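Local coordinates for BDI_3064 protein (Parabacteroides distasonis ATCC 8503, PDB 5Z06) that hydrolyses linear beta-1,2-glucans and beta-1,2-glucooligosaccharides of four or more units as an exo-type enzyme, releasing sophorose from the non-reducing end, at residues E202-I207 against R243-L248. Numbering follows the deposited sequence.
Sequences ERHIDI and RYTDFL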
loop_
_atom_site.group_PDB
_atom_site.type_symbol
_atom_site.label_atom_id
_atom_site.label_comp_id
_atom_site.label_asym_id
_atom_site.label_seq_id
_atom_site.Cartn_x
_atom_site.Cartn_y
_atom_site.Cartn_z
ATOM N N GLU A 202 11.391 -6.403 -18.650
ATOM C CA GLU A 202 12.672 -7.086 -18.626
ATOM C C GLU A 202 12.659 -8.369 -17.819
ATOM O O GLU A 202 13.230 -9.401 -18.225
ATOM C CB GLU A 202 13.734 -6.151 -18.098
ATOM C CG GLU A 202 15.126 -6.765 -18.158
ATOM C CD GLU A 202 16.158 -5.866 -17.590
ATOM O OE1 GLU A 202 16.691 -6.217 -16.533
ATOM O OE2 GLU A 202 16.433 -4.817 -18.183
ATOM N N ARG A 203 12.041 -8.297 -16.657
ATOM C CA ARG A 203 12.032 -9.409 -15.716
ATOM C C ARG A 203 10.648 -9.946 -15.477
ATOM O O ARG A 203 10.475 -10.913 -14.715
ATOM C CB ARG A 203 12.627 -8.948 -14.396
ATOM C CG ARG A 203 13.971 -8.271 -14.536
ATOM C CD ARG A 203 14.986 -9.217 -15.111
ATOM N NE ARG A 203 16.284 -8.570 -15.193
ATOM C CZ ARG A 203 17.448 -9.182 -15.046
ATOM N NH1 ARG A 203 17.502 -10.484 -14.806
ATOM N NH2 ARG A 203 18.570 -8.491 -15.149
ATOM N N HIS A 204 9.651 -9.360 -16.131
ATOM C CA HIS A 204 8.306 -9.782 -15.863
ATOM C C HIS A 204 7.404 -9.562 -17.025
ATOM O O HIS A 204 7.726 -8.789 -17.916
ATOM C CB HIS A 204 7.752 -9.082 -14.632
ATOM C CG HIS A 204 7.199 -7.741 -14.920
ATOM N ND1 HIS A 204 7.999 -6.642 -15.114
ATOM C CD2 HIS A 204 5.920 -7.320 -15.063
ATOM C CE1 HIS A 204 7.232 -5.598 -15.366
ATOM N NE2 HIS A 204 5.970 -5.983 -15.343
ATOM N N ILE A 205 6.282 -10.277 -16.979
ATOM C CA ILE A 205 5.205 -10.123 -17.910
ATOM C C ILE A 205 3.964 -9.808 -17.112
ATOM O O ILE A 205 3.641 -10.481 -16.141
ATOM C CB ILE A 205 4.980 -11.380 -18.760
ATOM C CG1 ILE A 205 6.273 -11.703 -19.502
ATOM C CG2 ILE A 205 3.801 -11.152 -19.713
ATOM C CD1 ILE A 205 6.263 -13.004 -20.264
ATOM N N ASP A 206 3.283 -8.763 -17.536
ATOM C CA ASP A 206 2.017 -8.381 -16.960
ATOM C C ASP A 206 0.929 -8.897 -17.842
ATOM O O ASP A 206 0.935 -8.628 -19.043
ATOM C CB ASP A 206 1.916 -6.860 -16.892
ATOM C CG ASP A 206 2.703 -6.290 -15.754
ATOM O OD1 ASP A 206 2.678 -6.925 -14.680
ATOM O OD2 ASP A 206 3.317 -5.208 -15.927
ATOM N N ILE A 207 -0.013 -9.616 -17.250
ATOM C CA ILE A 207 -1.233 -9.947 -17.951
ATOM C C ILE A 207 -2.383 -9.231 -17.283
ATOM O O ILE A 207 -2.321 -8.894 -16.106
ATOM C CB ILE A 207 -1.465 -11.474 -18.099
ATOM C CG1 ILE A 207 -1.788 -12.139 -16.765
ATOM C CG2 ILE A 207 -0.254 -12.109 -18.787
ATOM C CD1 ILE A 207 -2.023 -13.647 -16.850
ATOM N N ARG A 243 -5.505 -8.617 -12.873
ATOM C CA ARG A 243 -4.188 -8.363 -13.334
ATOM C C ARG A 243 -3.261 -9.318 -12.663
ATOM O O ARG A 243 -3.445 -9.608 -11.492
ATOM C CB ARG A 243 -3.809 -6.965 -12.901
ATOM C CG ARG A 243 -3.091 -6.279 -13.980
ATOM C CD ARG A 243 -2.564 -4.932 -13.535
ATOM N NE ARG A 243 -2.884 -4.029 -14.604
ATOM C CZ ARG A 243 -2.358 -4.070 -15.822
ATOM N NH1 ARG A 243 -1.395 -4.920 -16.148
ATOM N NH2 ARG A 243 -2.779 -3.199 -16.708
ATOM N N TYR A 244 -2.253 -9.785 -13.379
ATOM C CA TYR A 244 -1.257 -10.626 -12.766
ATOM C C TYR A 244 0.116 -10.270 -13.294
ATOM O O TYR A 244 0.299 -10.091 -14.503
ATOM C CB TYR A 244 -1.573 -12.101 -12.992
ATOM C CG TYR A 244 -0.434 -12.971 -12.572
ATOM C CD1 TYR A 244 -0.045 -13.024 -11.236
ATOM C CD2 TYR A 244 0.290 -13.704 -13.507
ATOM C CE1 TYR A 244 1.027 -13.795 -10.831
ATOM C CE2 TYR A 244 1.348 -14.497 -13.113
ATOM C CZ TYR A 244 1.714 -14.536 -11.786
ATOM O OH TYR A 244 2.766 -15.317 -11.430
ATOM N N THR A 245 1.056 -10.151 -12.361
ATOM C CA THR A 245 2.418 -9.827 -12.645
ATOM C C THR A 245 3.260 -11.075 -12.449
ATOM O O THR A 245 3.455 -11.546 -11.329
ATOM C CB THR A 245 2.878 -8.669 -11.755
ATOM O OG1 THR A 245 2.233 -7.468 -12.202
ATOM C CG2 THR A 245 4.381 -8.491 -11.830
ATOM N N ASP A 246 3.760 -11.606 -13.558
ATOM C CA ASP A 246 4.543 -12.797 -13.514
ATOM C C ASP A 246 5.984 -12.399 -13.570
ATOM O O ASP A 246 6.500 -12.058 -14.638
ATOM C CB ASP A 246 4.241 -13.720 -14.680
ATOM C CG ASP A 246 4.787 -15.113 -14.453
ATOM O OD1 ASP A 246 4.713 -15.609 -13.303
ATOM O OD2 ASP A 246 5.298 -15.710 -15.422
ATOM N N PHE A 247 6.639 -12.463 -12.423
ATOM C CA PHE A 247 8.028 -12.130 -12.364
ATOM C C PHE A 247 8.856 -13.349 -12.760
ATOM O O PHE A 247 9.059 -14.234 -11.958
ATOM C CB PHE A 247 8.425 -11.628 -10.980
ATOM C CG PHE A 247 9.750 -10.953 -10.985
ATOM C CD1 PHE A 247 10.915 -11.684 -10.804
ATOM C CD2 PHE A 247 9.837 -9.606 -11.249
ATOM C CE1 PHE A 247 12.146 -11.055 -10.822
ATOM C CE2 PHE A 247 11.058 -8.979 -11.300
ATOM C CZ PHE A 247 12.221 -9.698 -11.075
ATOM N N LEU A 248 9.333 -13.370 -13.993
ATOM C CA LEU A 248 10.181 -14.459 -14.494
ATOM C C LEU A 248 11.604 -14.337 -14.008
ATOM O O LEU A 248 12.285 -15.333 -13.860
ATOM C CB LEU A 248 10.194 -14.488 -16.030
ATOM C CG LEU A 248 8.803 -14.712 -16.616
ATOM C CD1 LEU A 248 8.773 -14.329 -18.085
ATOM C CD2 LEU A 248 8.380 -16.155 -16.411
HETATM O O HOH W 1 -0.099 -7.065 -14.484
#
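Ile205 and Ile207 pair with Asp246 and Tyr244 as antiparallel hydrogen-bonded partners, four backbone bonds joining strands whose axes approach to 4.6 Å, while His204–Phe247 and Asp206–Thr245 are the non-hydrogen-bonded pairs. On the face of His204, Asp206 and Thr245, the Asp206 carboxylate joins several polar groups. Its OD1 takes the short bond from Thr245 OG1 (2.6 Å), nearly along the carboxylate C-O axis; chi1 of -71° puts OG1 anti to the threonine carbonyl carbon, facing OD1, and the two side chains lie side by side. The methyl CG2 meets His204 CD2 at 3.8 Å, a use of both branches that suits threonine. His204 NE2 donates to Asp206 OD2 (2.8 Å), which lies close to the imidazole plane, although the donor stands 58° out of the carboxylate plane; ND1 is bonded to Tyr635. Arg297 forms a salt bridge with OD2, and a water links OD1 to Arg243 NH1, whose NE pairs with Glu301. An alanine in place of Asp206 would probably leave Thr245 OG1, His204 NE2 and Arg297 without the carboxylate they share. Phe247 CZ packs on Arg203 CB (3.4 Å). On the reverse face Ile205 CD1 meets Leu248 CD1 (3.6 Å); the isoleucines pack on strand 254-262 and Tyr244 on strand 232-237, both of the second sheet. In this fibronectin type III-like sandwich apolar side chains join the sheets, whereas charged pairs on the Asp206 face tie it to the end of helix 284-297 and residues just after.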